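Local coordinates for cytochrome c (Rhodothermus marinus, PDB 3CP5), which carries a covalently bound heme c and probably serves as an electron transfer protein, at residues A[19-23]-A[68-72]; A[28-34]-A[115-119]; A[72-77]-A[110-114]. One frame throughout, in Å; residues are numbered along the deposited sequence.

Interaction 1 (A[19-23]-A[68-72]); sequences PVKQV and GPVYI. With HEC (heme c), chain C.
V20 meets V70 mainly through its backbone. V20 O sits 3.5 Å from V70 CG1, a polar atom against a methyl group. The two side chains are looser partners, with V20 CG1 and V70 CG1 4.4 Å apart. K21 and Q22 start their side chains away from V70, and their backbone makes the contact. K21 O lies 3.8 Å from V70 CG2. V70 can serve both carbonyls because its CG1 stands trans to the backbone N (chi1 175°), which sets one methyl against V20 and the other against K21. At Q22 the touching atom is CA, with Q22 CA 4.1 Å from V70 CG2. V23 turns back in. Its CG2 rests 3.7 Å from P69 CG and nearly as close to P69 CB, and the two side chains cross obliquely. V23 CG1 reaches V70 CG2 at 4.3 Å. The contact is thus a small patch near the surface in which the methyls of V70, its buried centre, meet loop backbone, and V23 meets P69 and V70.

The helix start that carries V70 is held by polar bonds. G68 is the N-cap, and I72 N bonds to G68 O at 3.1 Å. The carboxylate of E11 takes the N-H groups of V70 and Y71, one on each oxygen. Y71 points away from the loop, and its ring reaches the heme. Its OH donates a 2.7 Å hydrogen bond to the propionate oxygen HEC O2A, which lies near the plane of the phenol ring.

The loop 19-23 follows helix 10-17 and lies along the outside of helix 69-77, where V20 N bonds to N74. Helix 10-17 packs on V70 and Y71, helix 87-96 on Y71, and helix 107-123 on P69 and I72.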
loop_
_atom_site.group_PDB
_atom_site.type_symbol
_atom_site.label_atom_id
_atom_site.label_comp_id
_atom_site.label_asym_id
_atom_site.label_seq_id
_atom_site.Cartn_x
_atom_site.Cartn_y
_atom_site.Cartn_z
ATOM N N PRO A 19 6.295 9.931 3.875
ATOM C CA PRO A 19 7.605 10.399 3.484
ATOM C C PRO A 19 7.951 10.362 2.008
ATOM O O PRO A 19 8.796 11.151 1.586
ATOM C CB PRO A 19 8.543 9.422 4.197
ATOM C CG PRO A 19 7.768 8.163 4.400
ATOM C CD PRO A 19 6.341 8.655 4.615
ATOM N N VAL A 20 7.334 9.498 1.231
ATOM C CA VAL A 20 7.639 9.377 -0.191
ATOM C C VAL A 20 6.977 10.519 -0.956
ATOM O O VAL A 20 5.836 10.887 -0.622
ATOM C CB VAL A 20 7.192 7.984 -0.698
ATOM C CG1 VAL A 20 7.336 7.887 -2.214
ATOM C CG2 VAL A 20 7.959 6.884 0.001
ATOM N N LYS A 21 7.700 11.056 -1.936
ATOM C CA LYS A 21 7.178 12.103 -2.805
ATOM C C LYS A 21 6.966 11.593 -4.221
ATOM O O LYS A 21 6.073 12.096 -4.934
ATOM C CB LYS A 21 8.152 13.301 -2.835
ATOM C CG LYS A 21 8.291 14.034 -1.510
ATOM C CD LYS A 21 9.124 15.295 -1.519
ATOM C CE LYS A 21 9.198 15.980 -0.163
ATOM N NZ LYS A 21 7.998 16.841 0.098
ATOM N N GLN A 22 7.764 10.657 -4.647
ATOM C CA GLN A 22 7.754 10.167 -6.030
ATOM C C GLN A 22 8.251 8.733 -6.034
ATOM O O GLN A 22 8.984 8.299 -5.145
ATOM C CB GLN A 22 8.550 11.102 -6.974
ATOM C CG GLN A 22 10.044 11.042 -6.686
ATOM C CD GLN A 22 10.792 12.167 -7.362
ATOM O OE1 GLN A 22 10.423 13.316 -7.243
ATOM N NE2 GLN A 22 11.816 11.897 -8.074
ATOM N N VAL A 23 7.868 7.982 -7.067
ATOM C CA VAL A 23 8.311 6.622 -7.248
ATOM C C VAL A 23 8.810 6.416 -8.681
ATOM O O VAL A 23 8.451 7.166 -9.609
ATOM C CB VAL A 23 7.202 5.600 -6.983
ATOM C CG1 VAL A 23 6.721 5.706 -5.548
ATOM C CG2 VAL A 23 6.080 5.780 -7.974
ATOM N N GLY A 68 -3.081 5.894 -6.258
ATOM C CA GLY A 68 -1.764 6.111 -6.789
ATOM C C GLY A 68 -0.672 5.479 -5.953
ATOM O O GLY A 68 -0.848 5.104 -4.786
ATOM N N PRO A 69 0.495 5.318 -6.572
ATOM C CA PRO A 69 1.605 4.638 -5.881
ATOM C C PRO A 69 2.163 5.376 -4.695
ATOM O O PRO A 69 2.629 4.734 -3.738
ATOM C CB PRO A 69 2.601 4.442 -7.028
ATOM C CG PRO A 69 2.363 5.575 -7.959
ATOM C CD PRO A 69 0.844 5.627 -7.990
ATOM N N VAL A 70 2.157 6.698 -4.693
ATOM C CA VAL A 70 2.689 7.453 -3.570
ATOM C C VAL A 70 1.752 7.270 -2.397
ATOM O O VAL A 70 2.235 7.059 -1.252
ATOM C CB VAL A 70 2.917 8.912 -3.955
ATOM C CG1 VAL A 70 3.357 9.695 -2.743
ATOM C CG2 VAL A 70 3.939 8.994 -5.088
ATOM N N TYR A 71 0.448 7.328 -2.572
ATOM C CA TYR A 71 -0.471 6.967 -1.497
ATOM C C TYR A 71 -0.183 5.600 -0.934
ATOM O O TYR A 71 -0.133 5.430 0.269
ATOM C CB TYR A 71 -1.915 7.068 -1.999
ATOM C CG TYR A 71 -2.998 6.591 -1.051
ATOM C CD1 TYR A 71 -3.616 7.458 -0.160
ATOM C CD2 TYR A 71 -3.411 5.274 -1.028
ATOM C CE1 TYR A 71 -4.597 6.987 0.697
ATOM C CE2 TYR A 71 -4.389 4.776 -0.205
ATOM C CZ TYR A 71 -4.992 5.655 0.660
ATOM O OH TYR A 71 -5.974 5.187 1.507
ATOM N N ILE A 72 -0.059 4.591 -1.789
ATOM C CA ILE A 72 0.114 3.250 -1.267
ATOM C C ILE A 72 1.423 3.120 -0.496
ATOM O O ILE A 72 1.446 2.508 0.566
ATOM C CB ILE A 72 0.049 2.252 -2.428
ATOM C CG1 ILE A 72 -1.347 2.232 -3.078
ATOM C CG2 ILE A 72 0.436 0.838 -1.998
ATOM C CD1 ILE A 72 -1.376 1.558 -4.446
HETATM FE FE HEC C . -3.248 -2.168 5.723
HETATM C CHA HEC C . -5.713 0.051 4.894
HETATM C CHB HEC C . -1.802 -1.746 2.666
HETATM C CHC HEC C . -0.618 -4.127 6.731
HETATM C CHD HEC C . -4.964 -3.038 8.509
HETATM N NA HEC C . -3.691 -1.091 4.114
HETATM C C1A HEC C . -4.725 -0.168 3.945
HETATM C C2A HEC C . -4.561 0.507 2.681
HETATM C C3A HEC C . -3.498 -0.011 2.050
HETATM C C4A HEC C . -2.936 -0.993 2.967
HETATM C CMA HEC C . -2.936 0.345 0.655
HETATM C CAA HEC C . -5.548 1.515 2.046
HETATM C CBA HEC C . -6.593 0.852 1.147
HETATM C CGA HEC C . -7.409 1.839 0.347
HETATM O O1A HEC C . -8.456 1.398 -0.231
HETATM O O2A HEC C . -7.000 3.025 0.236
HETATM N NB HEC C . -1.578 -2.865 4.875
HETATM C C1B HEC C . -1.231 -2.672 3.551
HETATM C C2B HEC C . 0.001 -3.365 3.281
HETATM C C3B HEC C . 0.411 -3.982 4.427
HETATM C C4B HEC C . -0.591 -3.659 5.423
HETATM C CMB HEC C . 0.663 -3.374 1.881
HETATM C CAB HEC C . 1.747 -4.704 4.696
HETATM C CBB HEC C . 2.893 -3.910 4.458
HETATM N NC HEC C . -2.837 -3.284 7.328
HETATM C C1C HEC C . -1.679 -4.008 7.610
HETATM C C2C HEC C . -1.796 -4.686 8.885
HETATM C C3C HEC C . -3.005 -4.395 9.391
HETATM C C4C HEC C . -3.675 -3.577 8.408
HETATM C CMC HEC C . -0.787 -5.726 9.353
HETATM C CAC HEC C . -3.732 -5.044 10.608
HETATM C CBC HEC C . -3.025 -4.889 11.832
HETATM N ND HEC C . -4.982 -1.584 6.527
HETATM C C1D HEC C . -5.538 -2.087 7.697
HETATM C C2D HEC C . -6.831 -1.440 7.930
HETATM C C3D HEC C . -6.969 -0.508 6.979
HETATM C C4D HEC C . -5.856 -0.662 6.065
HETATM C CMD HEC C . -7.693 -1.790 9.173
HETATM C CAD HEC C . -8.063 0.561 6.807
HETATM C CBD HEC C . -7.608 1.882 7.475
HETATM C CGD HEC C . -7.428 1.658 8.959
HETATM O O1D HEC C . -6.285 1.826 9.474
HETATM O O2D HEC C . -8.488 1.282 9.589
#

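Interaction 2 (A[28-34]-A[115-119]); sequences QIDAALA and EYLRQ
This contact belongs to the crossing of helix 31-44 and helix 107-123, probably equivalent to the packed N- and C-terminal helices of class I cytochromes c. A34 CA and Y116 CA are only 4.2 Å apart, a close approach that the small A34 permits. A34 O lies 3.6 Å from Y116 CB.

The polar link is D30 N to E115 OE1, 2.8 Å long and nearly straight (175°). It uses the anti lone pair of that oxygen. E115 is bent at chi2 (78°), which brings the carboxylate back to the loop before the helix. L33 lies across the E115 stem at about a right angle, with L33 CG 3.8 Å from E115 CB. D30 is the N-cap of helix 31-44, and its OD1 accepts from L33 N at 3.2 Å.

I29 lies between R118 and Q119. Its CG1 is 4.0 Å above one face of the R118 guanidinium, toward the rim. Its CG2 is 3.3 Å from Q119 OE1, while Q119 NE2 bonds to N123.

R118 NH1 forms a 3.0 Å salt bridge to E115 OE2, in the guanidinium plane but 42° out of the carboxylate plane. R111 bridges to the same oxygen. Two arginines and a backbone N-H therefore grip the buried carboxylate of E115, which probably keeps it ionised and fixes its rotation.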
loop_
_atom_site.group_PDB
_atom_site.type_symbol
_atom_site.label_atom_id
_atom_site.label_comp_id
_atom_site.label_asym_id
_atom_site.label_seq_id
_atom_site.Cartn_x
_atom_site.Cartn_y
_atom_site.Cartn_z
ATOM N N GLN A 28 7.733 -2.393 -17.510
ATOM C CA GLN A 28 7.021 -3.576 -17.098
ATOM C C GLN A 28 7.414 -3.888 -15.671
ATOM O O GLN A 28 8.414 -3.403 -15.160
ATOM C CB GLN A 28 7.327 -4.757 -17.956
ATOM C CG GLN A 28 8.699 -4.880 -18.540
ATOM C CD GLN A 28 8.537 -5.322 -19.981
ATOM O OE1 GLN A 28 9.172 -4.798 -20.885
ATOM N NE2 GLN A 28 7.672 -6.307 -20.143
ATOM N N ILE A 29 6.568 -4.726 -15.109
ATOM C CA ILE A 29 6.884 -5.236 -13.795
ATOM C C ILE A 29 8.224 -5.964 -13.783
ATOM O O ILE A 29 8.497 -6.744 -14.686
ATOM C CB ILE A 29 5.750 -6.147 -13.343
ATOM C CG1 ILE A 29 4.521 -5.287 -13.012
ATOM C CG2 ILE A 29 6.116 -7.030 -12.155
ATOM C CD1 ILE A 29 3.235 -6.031 -13.104
ATOM N N ASP A 30 9.022 -5.694 -12.744
ATOM C CA ASP A 30 10.292 -6.388 -12.475
ATOM C C ASP A 30 9.922 -7.625 -11.686
ATOM O O ASP A 30 9.545 -7.625 -10.525
ATOM C CB ASP A 30 11.204 -5.446 -11.726
ATOM C CG ASP A 30 12.495 -6.020 -11.286
ATOM O OD1 ASP A 30 12.615 -7.247 -11.091
ATOM O OD2 ASP A 30 13.465 -5.242 -11.069
ATOM N N ALA A 31 9.958 -8.792 -12.309
ATOM C CA ALA A 31 9.394 -10.006 -11.713
ATOM C C ALA A 31 10.125 -10.403 -10.448
ATOM O O ALA A 31 9.526 -10.879 -9.474
ATOM C CB ALA A 31 9.373 -11.120 -12.750
ATOM N N ALA A 32 11.443 -10.233 -10.394
ATOM C CA ALA A 32 12.164 -10.575 -9.160
ATOM C C ALA A 32 11.762 -9.637 -8.030
ATOM O O ALA A 32 11.657 -10.032 -6.849
ATOM C CB ALA A 32 13.658 -10.487 -9.336
ATOM N N LEU A 33 11.506 -8.358 -8.310
ATOM C CA LEU A 33 11.083 -7.391 -7.287
ATOM C C LEU A 33 9.683 -7.697 -6.793
ATOM O O LEU A 33 9.418 -7.726 -5.591
ATOM C CB LEU A 33 11.123 -6.002 -7.869
ATOM C CG LEU A 33 10.804 -4.852 -6.904
ATOM C CD1 LEU A 33 11.711 -4.778 -5.694
ATOM C CD2 LEU A 33 10.770 -3.573 -7.705
ATOM N N ALA A 34 8.821 -8.145 -7.713
ATOM C CA ALA A 34 7.482 -8.592 -7.336
ATOM C C ALA A 34 7.488 -9.852 -6.468
ATOM O O ALA A 34 6.700 -9.967 -5.557
ATOM C CB ALA A 34 6.626 -8.823 -8.578
ATOM N N GLU A 115 5.386 -3.378 -6.053
ATOM C CA GLU A 115 5.594 -4.166 -7.254
ATOM C C GLU A 115 4.728 -5.434 -7.262
ATOM O O GLU A 115 4.109 -5.792 -8.295
ATOM C CB GLU A 115 7.064 -4.519 -7.482
ATOM C CG GLU A 115 7.338 -4.792 -8.935
ATOM C CD GLU A 115 7.480 -3.602 -9.848
ATOM O OE1 GLU A 115 8.097 -3.777 -10.923
ATOM O OE2 GLU A 115 7.014 -2.501 -9.485
ATOM N N TYR A 116 4.657 -6.116 -6.127
ATOM C CA TYR A 116 3.761 -7.243 -5.964
ATOM C C TYR A 116 2.305 -6.859 -6.175
ATOM O O TYR A 116 1.534 -7.536 -6.878
ATOM C CB TYR A 116 3.967 -7.891 -4.602
ATOM C CG TYR A 116 2.944 -8.971 -4.274
ATOM C CD1 TYR A 116 2.886 -10.142 -4.998
ATOM C CD2 TYR A 116 2.044 -8.854 -3.243
ATOM C CE1 TYR A 116 1.958 -11.146 -4.693
ATOM C CE2 TYR A 116 1.127 -9.817 -2.928
ATOM C CZ TYR A 116 1.079 -10.979 -3.653
ATOM O OH TYR A 116 0.164 -11.945 -3.374
ATOM N N LEU A 117 1.874 -5.750 -5.609
ATOM C CA LEU A 117 0.520 -5.244 -5.796
ATOM C C LEU A 117 0.202 -4.905 -7.252
ATOM O O LEU A 117 -0.876 -5.167 -7.753
ATOM C CB LEU A 117 0.216 -4.093 -4.837
ATOM C CG LEU A 117 0.188 -4.448 -3.353
ATOM C CD1 LEU A 117 0.152 -3.187 -2.511
ATOM C CD2 LEU A 117 -1.006 -5.308 -3.007
ATOM N N ARG A 118 1.150 -4.365 -8.023
ATOM C CA ARG A 118 0.992 -4.158 -9.470
ATOM C C ARG A 118 0.803 -5.506 -10.171
ATOM O O ARG A 118 -0.026 -5.652 -11.072
ATOM C CB ARG A 118 2.207 -3.424 -10.048
ATOM C CG ARG A 118 2.403 -2.008 -9.514
ATOM C CD ARG A 118 3.681 -1.362 -10.049
ATOM N NE ARG A 118 3.659 -1.085 -11.485
ATOM C CZ ARG A 118 4.604 -1.171 -12.387
ATOM N NH1 ARG A 118 5.839 -1.588 -12.139
ATOM N NH2 ARG A 118 4.393 -0.850 -13.648
ATOM N N GLN A 119 1.545 -6.524 -9.744
ATOM C CA GLN A 119 1.435 -7.829 -10.325
ATOM C C GLN A 119 0.106 -8.515 -10.070
ATOM O O GLN A 119 -0.500 -9.083 -10.993
ATOM C CB GLN A 119 2.566 -8.742 -9.827
ATOM C CG GLN A 119 2.575 -10.126 -10.511
ATOM C CD GLN A 119 2.882 -10.028 -11.980
ATOM O OE1 GLN A 119 3.959 -9.569 -12.366
ATOM N NE2 GLN A 119 1.962 -10.476 -12.825
#

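Interaction 3 (A[72-77]-A[110-114]); sequences IMNVML and ARAIL. With HEC (heme c), chain C.
M76 and I113 meet beside the rim of the heme, and V75 lies over its face. V75 CG1 stands above pyrrole ring A, 3.7 Å from HEC C3A, on the porphyrin side where V75 also touches the axial ligand M100. M76 CG lies 3.6 Å from the methyl HEC CMB. I113 CD1 comes in at the edge, 3.8 Å from HEC CBB. These three residues line the heme c pocket, so the packing of helix 69-77 on helix 107-123 also forms part of its wall.

M76 SD, I113 CG2 and the methyl HEC CMB touch one another, with SD 3.7 Å from CG2. The last bend of M76 (chi3 -101°) carries CE across to helix 107-123, 3.4 Å from A110 O. L77 CG, CD1 and CD2 all gather round A110 CB, CG at 3.9 Å, and M76 SD meets the same methyl. I72 and L114 cross at about a right angle, with I72 CG2 4.0 Å from L114 CD1.

The segment axes approach to 9.7 Å. Their N-to-C directions differ by 132°, roughly opposed but well off antiparallel. Helix 31-44 packs on A112 and I113, helix 63-66 on I72 and L114, and helix 79-85 on N74 and V75.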
loop_
_atom_site.group_PDB
_atom_site.type_symbol
_atom_site.label_atom_id
_atom_site.label_comp_id
_atom_site.label_asym_id
_atom_site.label_seq_id
_atom_site.Cartn_x
_atom_site.Cartn_y
_atom_site.Cartn_z
ATOM N N ILE A 72 -0.059 4.591 -1.789
ATOM C CA ILE A 72 0.114 3.250 -1.267
ATOM C C ILE A 72 1.423 3.120 -0.496
ATOM O O ILE A 72 1.446 2.508 0.566
ATOM C CB ILE A 72 0.049 2.252 -2.428
ATOM C CG1 ILE A 72 -1.347 2.232 -3.078
ATOM C CG2 ILE A 72 0.436 0.838 -1.998
ATOM C CD1 ILE A 72 -1.376 1.558 -4.446
ATOM N N MET A 73 2.532 3.692 -0.988
ATOM C CA MET A 73 3.809 3.674 -0.272
ATOM C C MET A 73 3.701 4.345 1.079
ATOM O O MET A 73 4.211 3.830 2.084
ATOM C CB MET A 73 4.900 4.390 -1.101
ATOM C CG MET A 73 5.225 3.689 -2.407
ATOM S SD MET A 73 6.304 2.275 -2.096
ATOM C CE MET A 73 7.835 3.107 -1.720
ATOM N N ASN A 74 3.022 5.497 1.156
ATOM C CA ASN A 74 2.980 6.219 2.443
ATOM C C ASN A 74 2.025 5.612 3.457
ATOM O O ASN A 74 2.217 5.762 4.656
ATOM C CB ASN A 74 2.684 7.696 2.154
ATOM C CG ASN A 74 3.899 8.394 1.590
ATOM O OD1 ASN A 74 5.035 7.931 1.702
ATOM N ND2 ASN A 74 3.736 9.519 0.953
ATOM N N VAL A 75 0.980 4.907 3.014
ATOM C CA VAL A 75 0.158 4.108 3.939
ATOM C C VAL A 75 1.030 3.038 4.589
ATOM O O VAL A 75 0.964 2.827 5.803
ATOM C CB VAL A 75 -1.063 3.490 3.223
ATOM C CG1 VAL A 75 -1.708 2.449 4.117
ATOM C CG2 VAL A 75 -2.098 4.550 2.844
ATOM N N MET A 76 1.887 2.341 3.809
ATOM C CA MET A 76 2.793 1.348 4.366
ATOM C C MET A 76 3.847 1.911 5.311
ATOM O O MET A 76 4.129 1.323 6.383
ATOM C CB MET A 76 3.515 0.569 3.223
ATOM C CG MET A 76 2.641 -0.416 2.473
ATOM S SD MET A 76 3.735 -1.399 1.388
ATOM C CE MET A 76 3.474 -0.635 -0.205
ATOM N N LEU A 77 4.460 3.028 4.920
ATOM C CA LEU A 77 5.590 3.589 5.622
ATOM C C LEU A 77 5.222 4.518 6.785
ATOM O O LEU A 77 6.042 4.639 7.713
ATOM C CB LEU A 77 6.503 4.321 4.653
ATOM C CG LEU A 77 7.152 3.395 3.638
ATOM C CD1 LEU A 77 7.753 4.208 2.475
ATOM C CD2 LEU A 77 8.248 2.578 4.269
ATOM N N ALA A 110 8.876 -1.428 1.054
ATOM C CA ALA A 110 7.573 -0.958 0.591
ATOM C C ALA A 110 7.528 -0.935 -0.938
ATOM O O ALA A 110 6.507 -1.285 -1.559
ATOM C CB ALA A 110 7.272 0.419 1.187
ATOM N N ARG A 111 8.627 -0.551 -1.596
ATOM C CA ARG A 111 8.631 -0.503 -3.071
ATOM C C ARG A 111 8.490 -1.898 -3.665
ATOM O O ARG A 111 7.827 -2.085 -4.703
ATOM C CB ARG A 111 9.894 0.218 -3.497
ATOM C CG ARG A 111 10.054 0.354 -5.017
ATOM C CD ARG A 111 8.891 1.161 -5.608
ATOM N NE ARG A 111 8.919 1.184 -7.067
ATOM C CZ ARG A 111 8.401 0.236 -7.868
ATOM N NH1 ARG A 111 7.785 -0.848 -7.416
ATOM N NH2 ARG A 111 8.507 0.411 -9.174
ATOM N N ALA A 112 9.067 -2.925 -3.029
ATOM C CA ALA A 112 8.880 -4.320 -3.454
ATOM C C ALA A 112 7.441 -4.767 -3.317
ATOM O O ALA A 112 6.849 -5.379 -4.199
ATOM C CB ALA A 112 9.856 -5.234 -2.695
ATOM N N ILE A 113 6.813 -4.450 -2.167
ATOM C CA ILE A 113 5.414 -4.762 -1.952
ATOM C C ILE A 113 4.558 -4.075 -2.993
ATOM O O ILE A 113 3.624 -4.682 -3.554
ATOM C CB ILE A 113 4.966 -4.459 -0.500
ATOM C CG1 ILE A 113 5.724 -5.333 0.500
ATOM C CG2 ILE A 113 3.476 -4.611 -0.339
ATOM C CD1 ILE A 113 5.522 -4.962 1.944
ATOM N N LEU A 114 4.870 -2.816 -3.343
ATOM C CA LEU A 114 4.108 -2.130 -4.394
ATOM C C LEU A 114 4.224 -2.855 -5.735
ATOM O O LEU A 114 3.212 -3.027 -6.413
ATOM C CB LEU A 114 4.613 -0.693 -4.554
ATOM C CG LEU A 114 4.010 0.151 -5.671
ATOM C CD1 LEU A 114 2.522 0.357 -5.434
ATOM C CD2 LEU A 114 4.697 1.451 -5.934
HETATM FE FE HEC C . -3.248 -2.168 5.723
HETATM C CHA HEC C . -5.713 0.051 4.894
HETATM C CHB HEC C . -1.802 -1.746 2.666
HETATM C CHC HEC C . -0.618 -4.127 6.731
HETATM C CHD HEC C . -4.964 -3.038 8.509
HETATM N NA HEC C . -3.691 -1.091 4.114
HETATM C C1A HEC C . -4.725 -0.168 3.945
HETATM C C2A HEC C . -4.561 0.507 2.681
HETATM C C3A HEC C . -3.498 -0.011 2.050
HETATM C C4A HEC C . -2.936 -0.993 2.967
HETATM C CMA HEC C . -2.936 0.345 0.655
HETATM C CAA HEC C . -5.548 1.515 2.046
HETATM C CBA HEC C . -6.593 0.852 1.147
HETATM C CGA HEC C . -7.409 1.839 0.347
HETATM O O1A HEC C . -8.456 1.398 -0.231
HETATM O O2A HEC C . -7.000 3.025 0.236
HETATM N NB HEC C . -1.578 -2.865 4.875
HETATM C C1B HEC C . -1.231 -2.672 3.551
HETATM C C2B HEC C . 0.001 -3.365 3.281
HETATM C C3B HEC C . 0.411 -3.982 4.427
HETATM C C4B HEC C . -0.591 -3.659 5.423
HETATM C CMB HEC C . 0.663 -3.374 1.881
HETATM C CAB HEC C . 1.747 -4.704 4.696
HETATM C CBB HEC C . 2.893 -3.910 4.458
HETATM N NC HEC C . -2.837 -3.284 7.328
HETATM C C1C HEC C . -1.679 -4.008 7.610
HETATM C C2C HEC C . -1.796 -4.686 8.885
HETATM C C3C HEC C . -3.005 -4.395 9.391
HETATM C C4C HEC C . -3.675 -3.577 8.408
HETATM C CMC HEC C . -0.787 -5.726 9.353
HETATM C CAC HEC C . -3.732 -5.044 10.608
HETATM C CBC HEC C . -3.025 -4.889 11.832
HETATM N ND HEC C . -4.982 -1.584 6.527
HETATM C C1D HEC C . -5.538 -2.087 7.697
HETATM C C2D HEC C . -6.831 -1.440 7.930
HETATM C C3D HEC C . -6.969 -0.508 6.979
HETATM C C4D HEC C . -5.856 -0.662 6.065
HETATM C CMD HEC C . -7.693 -1.790 9.173
HETATM C CAD HEC C . -8.063 0.561 6.807
HETATM C CBD HEC C . -7.608 1.882 7.475
HETATM C CGD HEC C . -7.428 1.658 8.959
HETATM O O1D HEC C . -6.285 1.826 9.474
HETATM O O2D HEC C . -8.488 1.282 9.589
#

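How the interactions relate
Interaction 3 is the buried one, in the middle of the fold. Interaction 1 is a surface contact, and interaction 2 is partly buried. Interactions 1 and 3 share helix 69-77; I72 lies in both but touches across only interaction 3. Both reach the heme, one at a propionate, the other at the macrocycle. P69 of interaction 1 packs on L114 of interaction 3. Interactions 2 and 3 share helix 107-123, where L33 packs on A112. The chemistry changes with place. Interaction 3 is mostly apolar side chains and sulfur, and interaction 1 sets methyls against loop carbonyls. Interaction 2 joins its segments by packing and one backbone N-H to a carboxylate, itself held by arginines of the same helix.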